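L-threonine dehydrogenase (Flavobacterium frigidimaris, PDB 2YY7) binds NAD and probably oxidises the 3-hydroxyl of L-threonine to give 2-amino-3-oxobutanoate. Local coordinates at residues N2-I7 against T28-A33; T209-M214 against D277-S282; A149-C154 against I236-N241; Y215-I220 against H296-E301. All blocks are in the same frame, centred on the assembly; numbering follows the deposited sequence.

Contact 1: N2-I7 against T28-A33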
# COMPACT_ATOMS: atom_id res chain seq x y z
N ASN A 2 15.02 -32.44 4.34
CA ASN A 2 14.09 -31.82 3.41
C ASN A 2 13.05 -31.03 4.17
O ASN A 2 12.71 -31.36 5.31
CB ASN A 2 13.40 -32.88 2.54
CG ASN A 2 14.26 -33.35 1.39
OD1 ASN A 2 13.83 -34.17 0.58
ND2 ASN A 2 15.48 -32.82 1.30
N PRO A 3 12.53 -29.96 3.56
CA PRO A 3 11.52 -29.14 4.23
C PRO A 3 10.17 -29.84 4.28
O PRO A 3 9.90 -30.77 3.52
CB PRO A 3 11.48 -27.89 3.38
CG PRO A 3 11.69 -28.44 2.00
CD PRO A 3 12.81 -29.44 2.21
N LYS A 4 9.32 -29.39 5.20
CA LYS A 4 7.98 -29.92 5.33
C LYS A 4 7.14 -28.76 4.83
O LYS A 4 7.03 -27.73 5.50
CB LYS A 4 7.67 -30.24 6.79
CG LYS A 4 6.39 -31.02 6.97
CD LYS A 4 6.43 -32.33 6.19
CE LYS A 4 5.15 -33.12 6.39
NZ LYS A 4 4.95 -33.45 7.84
N ILE A 5 6.55 -28.93 3.66
CA ILE A 5 5.78 -27.87 3.01
C ILE A 5 4.26 -27.88 3.15
O ILE A 5 3.62 -28.92 3.07
CB ILE A 5 6.12 -27.86 1.49
CG1 ILE A 5 7.63 -27.73 1.30
CG2 ILE A 5 5.39 -26.71 0.80
CD1 ILE A 5 8.12 -28.05 -0.10
N LEU A 6 3.71 -26.69 3.33
CA LEU A 6 2.27 -26.51 3.42
C LEU A 6 1.87 -25.52 2.34
O LEU A 6 2.30 -24.36 2.35
CB LEU A 6 1.85 -25.96 4.79
CG LEU A 6 0.37 -25.59 4.90
CD1 LEU A 6 -0.50 -26.83 4.67
CD2 LEU A 6 0.09 -24.98 6.27
N ILE A 7 1.07 -25.98 1.38
CA ILE A 7 0.60 -25.11 0.31
C ILE A 7 -0.84 -24.73 0.61
O ILE A 7 -1.72 -25.59 0.65
CB ILE A 7 0.67 -25.83 -1.05
CG1 ILE A 7 2.12 -26.17 -1.39
CG2 ILE A 7 0.07 -24.93 -2.13
CD1 ILE A 7 2.28 -27.05 -2.61
N THR A 28 6.11 -37.05 -1.86
CA THR A 28 4.66 -36.89 -1.76
C THR A 28 4.14 -36.43 -0.40
O THR A 28 3.37 -35.48 -0.32
CB THR A 28 3.95 -38.21 -2.14
OG1 THR A 28 4.30 -38.55 -3.48
CG2 THR A 28 2.44 -38.06 -2.02
N GLU A 29 4.57 -37.12 0.66
CA GLU A 29 4.12 -36.79 2.00
C GLU A 29 4.84 -35.62 2.68
O GLU A 29 4.50 -35.26 3.81
CB GLU A 29 4.20 -38.02 2.90
CG GLU A 29 3.24 -39.15 2.50
CD GLU A 29 3.63 -39.80 1.19
OE1 GLU A 29 4.84 -39.87 0.90
OE2 GLU A 29 2.72 -40.25 0.45
N ASN A 30 5.82 -35.03 2.01
CA ASN A 30 6.53 -33.88 2.58
C ASN A 30 5.81 -32.60 2.18
O ASN A 30 6.12 -31.52 2.69
CB ASN A 30 7.97 -33.83 2.08
CG ASN A 30 8.88 -34.79 2.82
OD1 ASN A 30 8.88 -35.99 2.54
ND2 ASN A 30 9.64 -34.27 3.77
N VAL A 31 4.86 -32.72 1.26
CA VAL A 31 4.10 -31.58 0.78
C VAL A 31 2.62 -31.75 1.13
O VAL A 31 1.96 -32.66 0.64
CB VAL A 31 4.23 -31.42 -0.75
CG1 VAL A 31 3.54 -30.15 -1.21
CG2 VAL A 31 5.70 -31.42 -1.15
N ILE A 32 2.12 -30.88 2.00
CA ILE A 32 0.73 -30.94 2.43
C ILE A 32 -0.08 -29.91 1.64
O ILE A 32 0.25 -28.73 1.64
CB ILE A 32 0.59 -30.59 3.94
CG1 ILE A 32 1.60 -31.40 4.77
CG2 ILE A 32 -0.84 -30.86 4.40
CD1 ILE A 32 1.42 -32.90 4.69
N ALA A 33 -1.12 -30.38 0.96
CA ALA A 33 -1.98 -29.49 0.18
C ALA A 33 -3.18 -29.09 1.04
O ALA A 33 -3.77 -29.93 1.71
CB ALA A 33 -2.46 -30.20 -1.09

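Contact 2: T209-M214 against D277-S282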
# COMPACT_ATOMS: atom_id res chain seq x y z
N THR A 209 -3.85 -5.21 -26.96
CA THR A 209 -3.56 -5.07 -25.54
C THR A 209 -2.34 -5.92 -25.18
O THR A 209 -2.46 -7.10 -24.86
CB THR A 209 -4.77 -5.52 -24.69
OG1 THR A 209 -5.92 -4.76 -25.08
CG2 THR A 209 -4.51 -5.31 -23.21
N LYS A 210 -1.16 -5.30 -25.25
CA LYS A 210 0.09 -5.99 -24.96
C LYS A 210 0.28 -6.15 -23.46
O LYS A 210 0.18 -5.19 -22.70
CB LYS A 210 1.26 -5.21 -25.57
CG LYS A 210 2.61 -5.88 -25.46
CD LYS A 210 3.67 -5.00 -26.12
CE LYS A 210 5.06 -5.56 -25.92
NZ LYS A 210 5.15 -6.95 -26.45
N MET A 211 0.56 -7.38 -23.02
CA MET A 211 0.75 -7.65 -21.60
C MET A 211 1.87 -8.62 -21.32
O MET A 211 2.28 -9.38 -22.21
CB MET A 211 -0.54 -8.23 -21.01
CG MET A 211 -1.77 -7.37 -21.19
SD MET A 211 -3.23 -8.19 -20.50
CE MET A 211 -3.16 -7.59 -18.82
N PRO A 212 2.40 -8.61 -20.09
CA PRO A 212 3.48 -9.50 -19.66
C PRO A 212 2.83 -10.84 -19.32
O PRO A 212 1.88 -10.90 -18.52
CB PRO A 212 4.03 -8.83 -18.40
CG PRO A 212 3.58 -7.39 -18.54
CD PRO A 212 2.20 -7.53 -19.10
N MET A 213 3.33 -11.92 -19.91
CA MET A 213 2.78 -13.25 -19.68
C MET A 213 3.87 -14.26 -19.39
O MET A 213 5.05 -14.00 -19.64
CB MET A 213 1.98 -13.70 -20.91
CG MET A 213 0.76 -12.85 -21.22
SD MET A 213 -0.71 -13.36 -20.31
CE MET A 213 -2.00 -12.52 -21.24
N MET A 214 3.47 -15.42 -18.87
CA MET A 214 4.41 -16.49 -18.56
C MET A 214 3.68 -17.83 -18.55
O MET A 214 2.55 -17.93 -18.07
CB MET A 214 5.06 -16.25 -17.19
CG MET A 214 6.09 -17.31 -16.81
SD MET A 214 6.90 -16.91 -15.25
CE MET A 214 7.97 -15.54 -15.77
N ASP A 277 -5.48 -1.87 -19.12
CA ASP A 277 -4.93 -0.59 -19.55
C ASP A 277 -4.13 0.11 -18.45
O ASP A 277 -3.34 1.01 -18.74
CB ASP A 277 -6.03 0.34 -20.06
CG ASP A 277 -6.66 -0.15 -21.36
OD1 ASP A 277 -5.97 -0.82 -22.16
OD2 ASP A 277 -7.85 0.14 -21.58
N SER A 278 -4.34 -0.28 -17.20
CA SER A 278 -3.60 0.34 -16.10
C SER A 278 -2.30 -0.41 -15.79
O SER A 278 -1.54 -0.01 -14.91
CB SER A 278 -4.46 0.41 -14.83
OG SER A 278 -4.51 -0.85 -14.18
N TRP A 279 -2.04 -1.49 -16.53
CA TRP A 279 -0.82 -2.28 -16.32
C TRP A 279 0.21 -2.10 -17.43
O TRP A 279 -0.13 -1.67 -18.53
CB TRP A 279 -1.13 -3.78 -16.22
CG TRP A 279 -1.99 -4.19 -15.09
CD1 TRP A 279 -2.35 -3.44 -14.00
CD2 TRP A 279 -2.59 -5.48 -14.90
NE1 TRP A 279 -3.13 -4.19 -13.15
CE2 TRP A 279 -3.29 -5.44 -13.68
CE3 TRP A 279 -2.59 -6.66 -15.65
CZ2 TRP A 279 -4.00 -6.55 -13.19
CZ3 TRP A 279 -3.29 -7.76 -15.17
CH2 TRP A 279 -3.98 -7.70 -13.95
N PRO A 280 1.48 -2.44 -17.15
CA PRO A 280 2.58 -2.34 -18.11
C PRO A 280 2.40 -3.34 -19.24
O PRO A 280 1.57 -4.25 -19.16
CB PRO A 280 3.81 -2.67 -17.26
CG PRO A 280 3.40 -2.25 -15.88
CD PRO A 280 1.99 -2.75 -15.80
N ALA A 281 3.20 -3.19 -20.30
CA ALA A 281 3.13 -4.09 -21.44
C ALA A 281 4.21 -5.16 -21.32
O ALA A 281 3.99 -6.32 -21.69
CB ALA A 281 3.31 -3.30 -22.75
N SER A 282 5.37 -4.77 -20.81
CA SER A 282 6.50 -5.69 -20.63
C SER A 282 7.26 -5.35 -19.34
O SER A 282 7.26 -4.20 -18.90
CB SER A 282 7.45 -5.59 -21.83
OG SER A 282 7.97 -4.28 -21.94

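Contact 3: A149-C154 against I236-N241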
# COMPACT_ATOMS: atom_id res chain seq x y z
N ALA A 149 0.46 -3.48 -0.64
CA ALA A 149 0.55 -3.44 0.82
C ALA A 149 1.19 -4.74 1.31
O ALA A 149 1.94 -4.74 2.30
CB ALA A 149 -0.85 -3.28 1.42
N GLY A 150 0.90 -5.83 0.62
CA GLY A 150 1.47 -7.12 0.99
C GLY A 150 2.98 -7.05 0.87
O GLY A 150 3.68 -7.48 1.78
N GLU A 151 3.48 -6.52 -0.25
CA GLU A 151 4.92 -6.38 -0.47
C GLU A 151 5.56 -5.54 0.63
O GLU A 151 6.60 -5.91 1.17
CB GLU A 151 5.20 -5.72 -1.82
CG GLU A 151 4.83 -6.55 -3.04
CD GLU A 151 5.36 -5.95 -4.33
OE1 GLU A 151 4.99 -6.46 -5.41
OE2 GLU A 151 6.14 -4.97 -4.27
N ARG A 152 4.94 -4.41 0.94
CA ARG A 152 5.46 -3.52 1.98
C ARG A 152 5.58 -4.26 3.32
O ARG A 152 6.58 -4.12 4.02
CB ARG A 152 4.54 -2.30 2.15
CG ARG A 152 4.42 -1.38 0.93
CD ARG A 152 5.70 -0.60 0.63
NE ARG A 152 6.64 -1.38 -0.18
CZ ARG A 152 7.89 -1.66 0.17
NH1 ARG A 152 8.37 -1.23 1.32
NH2 ARG A 152 8.66 -2.37 -0.65
N TRP A 153 4.56 -5.04 3.66
CA TRP A 153 4.58 -5.79 4.92
C TRP A 153 5.59 -6.93 4.91
O TRP A 153 6.21 -7.22 5.94
CB TRP A 153 3.18 -6.30 5.27
CG TRP A 153 2.33 -5.24 5.92
CD1 TRP A 153 1.21 -4.64 5.40
CD2 TRP A 153 2.53 -4.66 7.22
NE1 TRP A 153 0.71 -3.72 6.30
CE2 TRP A 153 1.50 -3.71 7.42
CE3 TRP A 153 3.49 -4.85 8.23
CZ2 TRP A 153 1.40 -2.95 8.60
CZ3 TRP A 153 3.38 -4.10 9.40
CH2 TRP A 153 2.34 -3.16 9.57
N CYS A 154 5.77 -7.60 3.77
CA CYS A 154 6.75 -8.68 3.69
C CYS A 154 8.13 -8.11 3.98
O CYS A 154 8.92 -8.69 4.74
CB CYS A 154 6.76 -9.32 2.30
SG CYS A 154 5.36 -10.40 1.99
N ILE A 236 16.13 -8.69 -2.53
CA ILE A 236 14.93 -7.86 -2.52
C ILE A 236 13.92 -8.58 -1.63
O ILE A 236 13.59 -9.75 -1.85
CB ILE A 236 14.37 -7.66 -3.94
CG1 ILE A 236 15.45 -7.01 -4.83
CG2 ILE A 236 13.12 -6.79 -3.90
CD1 ILE A 236 15.02 -6.76 -6.26
N HIS A 237 13.42 -7.87 -0.62
CA HIS A 237 12.50 -8.47 0.32
C HIS A 237 11.04 -8.03 0.22
O HIS A 237 10.21 -8.35 1.08
CB HIS A 237 13.07 -8.27 1.72
CG HIS A 237 14.49 -8.74 1.83
ND1 HIS A 237 14.83 -10.07 1.80
CD2 HIS A 237 15.66 -8.05 1.88
CE1 HIS A 237 16.15 -10.19 1.82
NE2 HIS A 237 16.67 -8.98 1.86
N SER A 238 10.74 -7.31 -0.86
CA SER A 238 9.38 -6.87 -1.15
C SER A 238 8.92 -7.98 -2.11
O SER A 238 8.32 -8.96 -1.68
CB SER A 238 9.40 -5.50 -1.85
OG SER A 238 10.35 -5.47 -2.90
N SER A 239 9.22 -7.82 -3.39
CA SER A 239 8.89 -8.83 -4.39
C SER A 239 9.70 -8.57 -5.66
O SER A 239 9.93 -7.42 -6.03
CB SER A 239 7.39 -8.82 -4.72
OG SER A 239 7.03 -9.95 -5.50
N TYR A 240 10.12 -9.65 -6.31
CA TYR A 240 10.92 -9.56 -7.53
C TYR A 240 10.11 -9.44 -8.81
O TYR A 240 9.10 -10.12 -8.97
CB TYR A 240 11.80 -10.81 -7.68
CG TYR A 240 13.10 -10.80 -6.92
CD1 TYR A 240 14.25 -10.25 -7.48
CD2 TYR A 240 13.19 -11.35 -5.64
CE1 TYR A 240 15.47 -10.26 -6.80
CE2 TYR A 240 14.40 -11.36 -4.95
CZ TYR A 240 15.53 -10.82 -5.53
OH TYR A 240 16.72 -10.85 -4.86
N ASN A 241 10.54 -8.55 -9.70
CA ASN A 241 9.89 -8.44 -10.99
C ASN A 241 10.24 -9.80 -11.61
O ASN A 241 11.31 -10.34 -11.32
CB ASN A 241 10.52 -7.31 -11.83
CG ASN A 241 9.70 -6.02 -11.80
OD1 ASN A 241 8.70 -5.92 -11.10
ND2 ASN A 241 10.14 -5.04 -12.58

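Contact 4: Y215-I220 against H296-E301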
# COMPACT_ATOMS: atom_id res chain seq x y z
N TYR A 215 4.33 -18.86 -19.09
CA TYR A 215 3.74 -20.20 -19.11
C TYR A 215 3.89 -20.74 -17.69
O TYR A 215 4.89 -20.47 -17.02
CB TYR A 215 4.49 -21.10 -20.10
CG TYR A 215 3.75 -22.37 -20.44
CD1 TYR A 215 4.43 -23.52 -20.84
CD2 TYR A 215 2.35 -22.42 -20.41
CE1 TYR A 215 3.76 -24.68 -21.19
CE2 TYR A 215 1.66 -23.58 -20.76
CZ TYR A 215 2.37 -24.71 -21.15
OH TYR A 215 1.71 -25.85 -21.49
N MET A 216 2.90 -21.51 -17.22
CA MET A 216 2.94 -22.04 -15.85
C MET A 216 4.22 -22.80 -15.47
O MET A 216 4.71 -22.67 -14.35
CB MET A 216 1.71 -22.92 -15.59
CG MET A 216 1.51 -23.33 -14.13
SD MET A 216 1.21 -21.94 -13.01
CE MET A 216 -0.49 -21.53 -13.43
N ASP A 217 4.75 -23.61 -16.39
CA ASP A 217 5.98 -24.36 -16.09
C ASP A 217 7.09 -23.42 -15.62
O ASP A 217 7.86 -23.75 -14.72
CB ASP A 217 6.48 -25.12 -17.32
CG ASP A 217 5.56 -26.27 -17.71
OD1 ASP A 217 5.99 -27.10 -18.52
OD2 ASP A 217 4.42 -26.33 -17.22
N ASP A 218 7.16 -22.25 -16.24
CA ASP A 218 8.17 -21.26 -15.90
C ASP A 218 7.84 -20.65 -14.54
O ASP A 218 8.73 -20.49 -13.69
CB ASP A 218 8.21 -20.17 -16.98
CG ASP A 218 9.04 -20.58 -18.17
OD1 ASP A 218 8.76 -20.09 -19.29
OD2 ASP A 218 9.98 -21.37 -18.01
N ALA A 219 6.58 -20.30 -14.34
CA ALA A 219 6.15 -19.71 -13.08
C ALA A 219 6.49 -20.65 -11.92
O ALA A 219 6.95 -20.21 -10.87
CB ALA A 219 4.66 -19.42 -13.11
N ILE A 220 6.27 -21.95 -12.12
CA ILE A 220 6.56 -22.94 -11.08
C ILE A 220 8.06 -23.06 -10.82
O ILE A 220 8.50 -23.12 -9.67
CB ILE A 220 6.01 -24.32 -11.48
CG1 ILE A 220 4.49 -24.25 -11.65
CG2 ILE A 220 6.39 -25.36 -10.42
CD1 ILE A 220 3.75 -23.78 -10.41
N HIS A 296 13.75 -17.88 -17.97
CA HIS A 296 12.54 -18.51 -18.49
C HIS A 296 12.89 -19.44 -19.64
O HIS A 296 13.92 -19.26 -20.29
CB HIS A 296 11.53 -17.45 -18.95
CG HIS A 296 11.97 -16.65 -20.14
ND1 HIS A 296 11.55 -16.93 -21.42
CD2 HIS A 296 12.79 -15.58 -20.24
CE1 HIS A 296 12.08 -16.06 -22.26
NE2 HIS A 296 12.84 -15.23 -21.57
N THR A 297 12.05 -20.43 -19.89
CA THR A 297 12.32 -21.38 -20.97
C THR A 297 11.32 -21.32 -22.12
O THR A 297 11.69 -21.59 -23.27
CB THR A 297 12.36 -22.82 -20.42
OG1 THR A 297 11.06 -23.18 -19.94
CG2 THR A 297 13.35 -22.93 -19.27
N PHE A 298 10.07 -20.96 -21.83
CA PHE A 298 9.05 -20.90 -22.88
C PHE A 298 8.77 -19.52 -23.47
O PHE A 298 8.68 -18.54 -22.74
CB PHE A 298 7.72 -21.46 -22.37
CG PHE A 298 7.74 -22.93 -22.06
CD1 PHE A 298 8.24 -23.39 -20.85
CD2 PHE A 298 7.26 -23.85 -22.99
CE1 PHE A 298 8.26 -24.76 -20.56
CE2 PHE A 298 7.28 -25.22 -22.71
CZ PHE A 298 7.78 -25.67 -21.50
N ASP A 299 8.63 -19.46 -24.79
CA ASP A 299 8.28 -18.21 -25.45
C ASP A 299 6.89 -18.49 -26.04
O ASP A 299 6.36 -19.58 -25.86
CB ASP A 299 9.29 -17.83 -26.54
CG ASP A 299 9.46 -18.90 -27.61
OD1 ASP A 299 10.31 -18.70 -28.50
OD2 ASP A 299 8.76 -19.94 -27.56
N LEU A 300 6.31 -17.52 -26.73
CA LEU A 300 4.97 -17.71 -27.30
C LEU A 300 4.81 -18.98 -28.14
O LEU A 300 3.84 -19.72 -27.97
CB LEU A 300 4.58 -16.49 -28.14
CG LEU A 300 3.20 -16.57 -28.80
CD1 LEU A 300 2.14 -16.91 -27.74
CD2 LEU A 300 2.88 -15.25 -29.49
N GLU A 301 5.75 -19.23 -29.04
CA GLU A 301 5.71 -20.41 -29.90
C GLU A 301 5.77 -21.75 -29.16
O GLU A 301 4.96 -22.64 -29.42
CB GLU A 301 6.84 -20.35 -30.94
CG GLU A 301 7.05 -21.66 -31.71
CD GLU A 301 8.11 -21.55 -32.79
OE1 GLU A 301 9.19 -20.98 -32.52
OE2 GLU A 301 7.87 -22.05 -33.91
O HOH W 1 6.99 -18.62 -20.27

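Contact 1: N2-I7 against T28-A33
The carbonyl oxygen of I5 has two donors on it: the amide N of I32, at 2.7 Å and almost straight (175° at the hydrogen), and the CA-H of V31, a softer contact at 3.5 Å from the same I5 O. This is the parallel pairing of strands 5-8 and 31-35 in the first beta-alpha-beta unit of the Rossmann fold, with helix 13-26 as the crossover. The ladder is completed by I5 N to N30 O at 2.8 Å and I7 N to I32 O at 2.9 Å, both carbonyls being met nearly along the C=O axis. The short strand axes diverge by only 21°. I5, I7, V31 and A33 share one face of the sheet, where I5 and I7 rest on L22 of helix 13-26; L6 and I32 occupy the other face, the CD1 branch of L6 swinging back over I32 CB. K4, with CG anti to its backbone N (chi1 -170°), bends at chi2 so that CD passes N30 O and CE lies 3.4 Å from E29 O, while NZ is bonded to H67 O. An alanine here would remove the chain beyond CB with its NZ bond, and would probably loosen the cover over the turn at E29 and N30. Deeper in, one pair is tighter than the other apolar pairs of the contact: the tip of I7, CD1, crosses obliquely to 3.6 Å from V31 CG1.

Contact 2: T209-M214 against D277-S282
A281, P212 and K210 lose the most surface where loop 277-282 runs at a steep 78° to the start of strand 211-215. The methyl of A281 lies against the aliphatic part of K210, whose chain leaves with CG anti to the backbone N (chi1 -174°) and stays extended until its last torsion; K210 CD comes to 3.8 Å from A281 CB. Backbone supports this: A281 CA directs its hydrogen at K210 O, 3.4 Å away with 148° at the hydrogen. P212 meets the carbonyls of the loop. Its CD sits 3.3 Å from P280 O and its CG 3.4 Å from A281 O, so both border the ring. P212 N has no hydrogen to offer A281 O, which instead accepts from S246 OG. Between K210 and P212, M211 starts away from the loop but its chain turns at chi3 and brings CE to 3.4 Å from W279 CE3, obliquely to the indole. The W279 side chain lies about 7 Å from NAD at the nearest atoms, near the cofactor but not touching it. The strand runs between 164-174, a parallel neighbour, and 245-247, an antiparallel one, while the loop over its beginning links helices 272-276 and 286-292.

Contact 3: A149-C154 against I236-N241
E151 reaches out from helix 142-161 with CG anti to its carbonyl carbon (chi1 -68°) and the rest of the chain extended, a shape that carries the carboxylate past S238 to S239. There OE1 of E151 lies 3.4 Å from S239 CB, a van der Waals contact, because S239 turns its hydroxyl elsewhere: OG is anti to the backbone N (chi1 -169°) and bonds S167 OG. The E151 carboxylate is satisfied beyond the loop, OE1 by S117 OG and OE2 by a salt bridge to R169, which would favour its charged form although it is buried. R152 takes a different course. Its first bond points away from the loop, but bends at chi2 and chi3 curl the guanidinium back, so that NH2 meets S238 CB obliquely at 3.4 Å; NH1 pairs with E155 and also bonds P139 O of the second subunit. S238 keeps OG in the crowded position between its backbone N and carbonyl carbon (chi1 47°), leaving CB to do the touching. Backbone meets backbone as well, E151 O lying 3.7 Å from S238 CA. One turn later C154 CB comes to 3.8 Å from H237 O. On the far side of the loop, I236 N donates to Y240 OH at 3.2 Å, and I236 CB lies over one face of that ring. The helix also carries K147, the NAD-binding lysine of the Tyr-x-x-x-Lys motif in this superfamily. It packs on strands 112-118 and 164-174 and on helix 87-106, and W153 meets W91 of the second subunit edge to face.

Contact 4: Y215-I220 against H296-E301
Two helix starts lie close together here, Y215 in the N-cap position of helix 216-228 and D299 in that of helix 300-311, and the chain at 296-298, extended at H296 and F298 but bent at T297, passes beside the first turn of the former. D218 receives that backbone through its carboxylate. OD1 takes F298 N at 3.0 Å on its syn lone pair; OD2 takes T297 OG1 at 2.9 Å, also syn, and T297 N at 3.0 Å from above the plane, 34° out of it. A water accepts from Y215 N and donates to both D218 OD1, at a short 2.5 Å, and F298 O. An alanine in place of D218 would remove both carboxylate oxygens, and the 297-298 backbone and the water would probably be held less firmly. The rings add a T-shaped stack: Y215, with CG anti to its backbone N, puts CD1 over the centre of the F298 face, the planes at 71° and the centroids 4.9 Å apart. D217 CB, 3.7 Å from F298 CE1, flanks the same ring obliquely. Helix 300-311 covers much of Y215, D306 bonding its OH and M303 and M307 touching its side chain, while helix 216-228 leans through M216 and I220 on helix 13-26.

In the fold
From the N terminus, contact 1 closes first, a short loop round helix 13-26, before any other opens; it stands in series with the rest. Contact 3 opens next at 149-154, then contact 2 at 209-214 and contact 4 directly after it at 215-220. They close in that same order, at 236-241, 277-282 and 296-301, so each pair of these three crosses. Contacts 1, 2 and 3 all reach the large sheet, with contacts 1 and 2 on opposite sides of the chain's centre. Contacts 2 and 4 touch, M214 SD lying 3.5 Å from A219 N. They bring the later part of the chain back onto strand 211-215 and helix 216-228, while contact 3 ties helix 142-161 to the loop before strand 240-241.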